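Local structure of 5-formyl-3-hydroxy-2-methylpyridine 4-carboxylate 5-dehydrogenase (Mesorhizobium japonicum MAFF 303099, 4OM8) at the interface of chains A and B. The protein catalyses the NAD(+)-dependent oxidation of 5-formyl-3-hydroxy-2-methylpyridine-4-carboxylate in vitamin B6 breakdown, and can also reduce this aldehyde with NADH to 4-pyridoxic acid. Numbering follows the deposited sequence. Chains: chain A/B, 5-formyl-3-hydroxy-2-methylpyridine 4-carboxylate 5-dehydrogenase.

Contact 1: the interface of chains A and B. Residues chain A 194-195, 198, 212, 216; chain B 190, 224, 229.
A:Leu194 and B:Val190 meet from the same helix, 187-203, of the two subunits, and B:Pro229, the first residue of helix 229-236, enters with helical backbone torsions (phi -54°, psi -41°) between A:Leu194 and A:Leu195 of helix 187-203 and A:Leu212 and A:Val216 of helix 209-226. The pyrrolidine ring of the proline works as a wedge. CG of B:Pro229 lies 3.6 Å from CG1 of A:Val216 and also touches CD1 of A:Leu212 and CD2 of A:Leu194. CB of B:Pro229 is 3.7 Å from CD2 of A:Leu195 and also near CD1 of A:Leu212, while CD rests against CB and CG1 of A:Val216. The ring is thus gripped through three of its carbons, by both helices of chain A.

A:Val216 divides its two methyls between different partners. CG1, anti to the backbone N (chi1 175°), is 3.8 Å from CG2 of B:Ile224 as well as packing on the proline; CG2, beside that nitrogen, is directed to B:Val190, 4.0 Å from its CG1. These two valine side chains cross at about a right angle. The CG1 methyl of B:Val190 also sits 3.6 Å from CG of A:Leu194, at the branch point of the leucine, and its CG2 comes to 4.2 Å from CA of A:Ala198, whose small side chain probably allows the approach. A:Leu194 therefore touches B:Val190 with its branch carbon and B:Pro229 with its CD2 methyl, bridging the two residues that chain B brings in.

The fit relies on branched aliphatic groups and a rigid ring. Together they form a hydrophobic core between helices 187-203, 209-226 and 229-236 of the two subunits' C-terminal domains, repeated by the two-fold symmetry, and contribute to holding the homodimer together.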
loop_
_atom_site.group_PDB
_atom_site.type_symbol
_atom_site.label_atom_id
_atom_site.label_comp_id
_atom_site.label_asym_id
_atom_site.label_seq_id
_atom_site.Cartn_x
_atom_site.Cartn_y
_atom_site.Cartn_z
ATOM N N LEU A 194 1.629 -4.344 8.162
ATOM C CA LEU A 194 1.603 -2.896 7.945
ATOM C C LEU A 194 0.875 -2.210 9.096
ATOM O O LEU A 194 1.389 -1.259 9.689
ATOM C CB LEU A 194 0.931 -2.579 6.599
ATOM C CG LEU A 194 0.752 -1.160 6.057
ATOM C CD1 LEU A 194 0.456 -1.273 4.568
ATOM C CD2 LEU A 194 -0.387 -0.423 6.743
ATOM N N LEU A 195 -0.323 -2.703 9.410
ATOM C CA LEU A 195 -1.155 -2.104 10.450
ATOM C C LEU A 195 -0.511 -2.192 11.823
ATOM O O LEU A 195 -0.607 -1.253 12.608
ATOM C CB LEU A 195 -2.530 -2.782 10.490
ATOM C CG LEU A 195 -3.418 -2.487 9.279
ATOM C CD1 LEU A 195 -4.679 -3.323 9.339
ATOM C CD2 LEU A 195 -3.781 -1.000 9.222
ATOM N N ALA A 198 1.952 0.624 11.941
ATOM C CA ALA A 198 1.273 1.918 11.880
ATOM C C ALA A 198 0.569 2.231 13.199
ATOM O O ALA A 198 0.674 3.340 13.718
ATOM C CB ALA A 198 0.279 1.947 10.729
ATOM N N LEU A 212 -0.294 9.951 9.786
ATOM C CA LEU A 212 0.050 8.572 9.462
ATOM C C LEU A 212 -0.598 8.198 8.121
ATOM O O LEU A 212 0.050 7.649 7.225
ATOM C CB LEU A 212 -0.426 7.628 10.583
ATOM C CG LEU A 212 -0.154 6.118 10.525
ATOM C CD1 LEU A 212 -1.010 5.365 9.487
ATOM C CD2 LEU A 212 1.326 5.836 10.327
ATOM N N VAL A 216 1.354 7.128 4.760
ATOM C CA VAL A 216 1.306 5.776 4.219
ATOM C C VAL A 216 0.519 5.698 2.898
ATOM O O VAL A 216 0.932 5.000 1.977
ATOM C CB VAL A 216 0.732 4.794 5.269
ATOM C CG1 VAL A 216 0.569 3.403 4.671
ATOM C CG2 VAL A 216 1.645 4.744 6.513
ATOM N N VAL B 190 6.857 1.685 8.277
ATOM C CA VAL B 190 5.668 0.972 7.861
ATOM C C VAL B 190 5.977 0.156 6.596
ATOM O O VAL B 190 5.547 -0.997 6.471
ATOM C CB VAL B 190 4.485 1.934 7.645
ATOM C CG1 VAL B 190 3.265 1.179 7.140
ATOM C CG2 VAL B 190 4.142 2.649 8.952
ATOM N N ILE B 224 -5.067 1.185 0.016
ATOM C CA ILE B 224 -4.447 2.137 0.953
ATOM C C ILE B 224 -4.120 3.476 0.286
ATOM O O ILE B 224 -4.101 4.526 0.946
ATOM C CB ILE B 224 -3.172 1.521 1.586
ATOM C CG1 ILE B 224 -3.549 0.372 2.530
ATOM C CG2 ILE B 224 -2.347 2.570 2.327
ATOM C CD1 ILE B 224 -4.069 0.822 3.865
ATOM N N PRO B 229 -4.354 3.745 6.423
ATOM C CA PRO B 229 -4.546 2.668 7.410
ATOM C C PRO B 229 -5.487 2.997 8.583
ATOM O O PRO B 229 -6.257 2.118 8.973
ATOM C CB PRO B 229 -3.126 2.419 7.942
ATOM C CG PRO B 229 -2.203 2.939 6.893
ATOM C CD PRO B 229 -2.929 4.057 6.188
#

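Contact 2: the interface of chains A and B. Residues chain A 146, 301-302, 305-306; chain B 218, 222, 297, 301.
The C-terminal helix 284-305 of chain A packs here on helices 209-226 and 284-305 of chain B, and the loop residue A:Pro146 completes the contact. B:Trp218 offers its indole to both pieces of chain A. CG of A:Pro146 lies over one face of the ring system in a CH-pi contact, 3.6 Å from the centroid of the six-membered ring and offset toward the rim. The outer CZ3 and CH2 atoms of that ring meet the helix: CB of A:Leu305 is 3.6 Å from CH2 of B:Trp218, and CG of A:Arg302 packs against both carbons.

A chi1 of 164° and an extended chain carry the aliphatic part of A:Arg302 past B:Trp218 and B:Tyr222, its CB 3.7 Å from CZ of the phenol. Farther out, its NE, 2.6 Å from OE2 of A:Glu306 in a salt bridge and hydrogen bond, approaches that oxygen from above the carboxylate plane. CB of A:Pro146 covers one guanidinium face; bond and cover together are likely to limit rotation of the guanidinium. CG1 of A:Val301 lies in plane at the edge of the B:Tyr222 ring, one face of which is covered by CZ3 of B:Trp218. CD2 of A:Leu305 reaches 4.0 Å to CG2 of B:Val301.

Putting a leucine at B:Trp218 would probably deprive A:Pro146 of its aromatic face and leave a gap beside A:Leu305.

The cluster lies where the end of one subunit's C-terminal helix crosses the other subunit's helix 209-226 and runs antiparallel to its C-terminal helix, with A:Pro146, just before strand 147-151 in the NAD-binding part of chain A, closing its flank.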
loop_
_atom_site.group_PDB
_atom_site.type_symbol
_atom_site.label_atom_id
_atom_site.label_comp_id
_atom_site.label_asym_id
_atom_site.label_seq_id
_atom_site.Cartn_x
_atom_site.Cartn_y
_atom_site.Cartn_z
ATOM N N PRO A 146 -9.769 -6.727 -8.002
ATOM C CA PRO A 146 -9.744 -7.801 -9.009
ATOM C C PRO A 146 -8.980 -9.061 -8.611
ATOM O O PRO A 146 -8.937 -10.033 -9.373
ATOM C CB PRO A 146 -9.068 -7.133 -10.204
ATOM C CG PRO A 146 -8.105 -6.160 -9.568
ATOM C CD PRO A 146 -8.820 -5.641 -8.319
ATOM N N VAL A 301 -8.915 4.676 -10.391
ATOM C CA VAL A 301 -7.538 4.244 -10.195
ATOM C C VAL A 301 -7.315 2.864 -10.812
ATOM O O VAL A 301 -6.308 2.617 -11.472
ATOM C CB VAL A 301 -7.180 4.223 -8.693
ATOM C CG1 VAL A 301 -5.881 3.447 -8.452
ATOM C CG2 VAL A 301 -7.078 5.653 -8.161
ATOM N N ARG A 302 -8.274 1.959 -10.624
ATOM C CA ARG A 302 -8.106 0.618 -11.163
ATOM C C ARG A 302 -7.916 0.639 -12.678
ATOM O O ARG A 302 -7.056 -0.072 -13.208
ATOM C CB ARG A 302 -9.298 -0.272 -10.793
ATOM C CG ARG A 302 -9.340 -1.528 -11.638
ATOM C CD ARG A 302 -10.282 -2.593 -11.116
ATOM N NE ARG A 302 -10.401 -3.639 -12.127
ATOM C CZ ARG A 302 -11.238 -4.672 -12.067
ATOM N NH1 ARG A 302 -12.054 -4.827 -11.031
ATOM N NH2 ARG A 302 -11.254 -5.545 -13.061
ATOM N N LEU A 305 -4.404 1.495 -13.438
ATOM C CA LEU A 305 -3.463 0.446 -13.062
ATOM C C LEU A 305 -3.485 -0.699 -14.060
ATOM O O LEU A 305 -2.480 -1.403 -14.238
ATOM C CB LEU A 305 -3.778 -0.072 -11.659
ATOM C CG LEU A 305 -3.525 0.887 -10.500
ATOM C CD1 LEU A 305 -3.915 0.254 -9.192
ATOM C CD2 LEU A 305 -2.068 1.333 -10.457
ATOM N N GLU A 306 -4.636 -0.868 -14.708
ATOM C CA GLU A 306 -4.821 -1.894 -15.731
ATOM C C GLU A 306 -4.281 -1.489 -17.092
ATOM O O GLU A 306 -4.323 -2.278 -18.039
ATOM C CB GLU A 306 -6.300 -2.232 -15.865
ATOM C CG GLU A 306 -6.844 -2.937 -14.676
ATOM C CD GLU A 306 -8.341 -3.162 -14.773
ATOM O OE1 GLU A 306 -9.044 -2.382 -15.467
ATOM O OE2 GLU A 306 -8.808 -4.117 -14.142
ATOM N N TRP B 218 -2.852 -5.130 -5.476
ATOM C CA TRP B 218 -4.283 -4.962 -5.631
ATOM C C TRP B 218 -5.057 -5.035 -4.327
ATOM O O TRP B 218 -6.045 -4.319 -4.141
ATOM C CB TRP B 218 -4.819 -6.010 -6.595
ATOM C CG TRP B 218 -4.503 -5.710 -8.022
ATOM C CD1 TRP B 218 -3.639 -6.385 -8.850
ATOM C CD2 TRP B 218 -5.079 -4.661 -8.819
ATOM N NE1 TRP B 218 -3.643 -5.809 -10.106
ATOM C CE2 TRP B 218 -4.518 -4.753 -10.106
ATOM C CE3 TRP B 218 -6.006 -3.648 -8.556
ATOM C CZ2 TRP B 218 -4.867 -3.880 -11.138
ATOM C CZ3 TRP B 218 -6.351 -2.780 -9.577
ATOM C CH2 TRP B 218 -5.783 -2.902 -10.851
ATOM N N TYR B 222 -3.413 -0.629 -3.630
ATOM C CA TYR B 222 -4.535 -0.022 -4.334
ATOM C C TYR B 222 -5.541 0.572 -3.351
ATOM O O TYR B 222 -5.944 1.731 -3.479
ATOM C CB TYR B 222 -5.157 -1.092 -5.236
ATOM C CG TYR B 222 -6.506 -0.835 -5.861
ATOM C CD1 TYR B 222 -6.772 0.321 -6.581
ATOM C CD2 TYR B 222 -7.490 -1.810 -5.795
ATOM C CE1 TYR B 222 -8.011 0.506 -7.186
ATOM C CE2 TYR B 222 -8.708 -1.642 -6.388
ATOM C CZ TYR B 222 -8.974 -0.484 -7.074
ATOM O OH TYR B 222 -10.217 -0.341 -7.666
ATOM N N LYS B 297 1.879 5.807 -15.033
ATOM C CA LYS B 297 0.827 5.394 -14.104
ATOM C C LYS B 297 0.830 6.199 -12.797
ATOM O O LYS B 297 -0.232 6.579 -12.305
ATOM C CB LYS B 297 0.953 3.906 -13.779
ATOM C CG LYS B 297 0.537 2.972 -14.905
ATOM C CD LYS B 297 0.819 1.541 -14.497
ATOM C CE LYS B 297 0.374 0.538 -15.524
ATOM N NZ LYS B 297 0.882 -0.801 -15.105
ATOM N N VAL B 301 -2.476 8.198 -11.661
ATOM C CA VAL B 301 -3.108 7.788 -10.414
ATOM C C VAL B 301 -3.135 8.948 -9.419
ATOM O O VAL B 301 -4.140 9.191 -8.754
ATOM C CB VAL B 301 -2.374 6.575 -9.803
ATOM C CG1 VAL B 301 -2.796 6.360 -8.345
ATOM C CG2 VAL B 301 -2.637 5.326 -10.646
#

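About 19 Å separates the C-alpha centres of contact 1 and contact 2, both parts of one dimer interface. Helix 209-226 of chain B joins them: B:Trp218 and B:Tyr222 serve contact 2, and B:Ile224, two residues after B:Tyr222, belongs to contact 1. The same helix of chain A supplies A:Leu212 and A:Val216 to contact 1, so it takes part from both subunits. Contact 1 is an aliphatic core, whereas contact 2 adds aromatic faces and the C-terminal helix. Through A:Pro146, contact 2 also ties one subunit's nucleotide-binding part to its partner, which may steady the placement of that part against the partner subunit; the two-fold axis repeats both contacts.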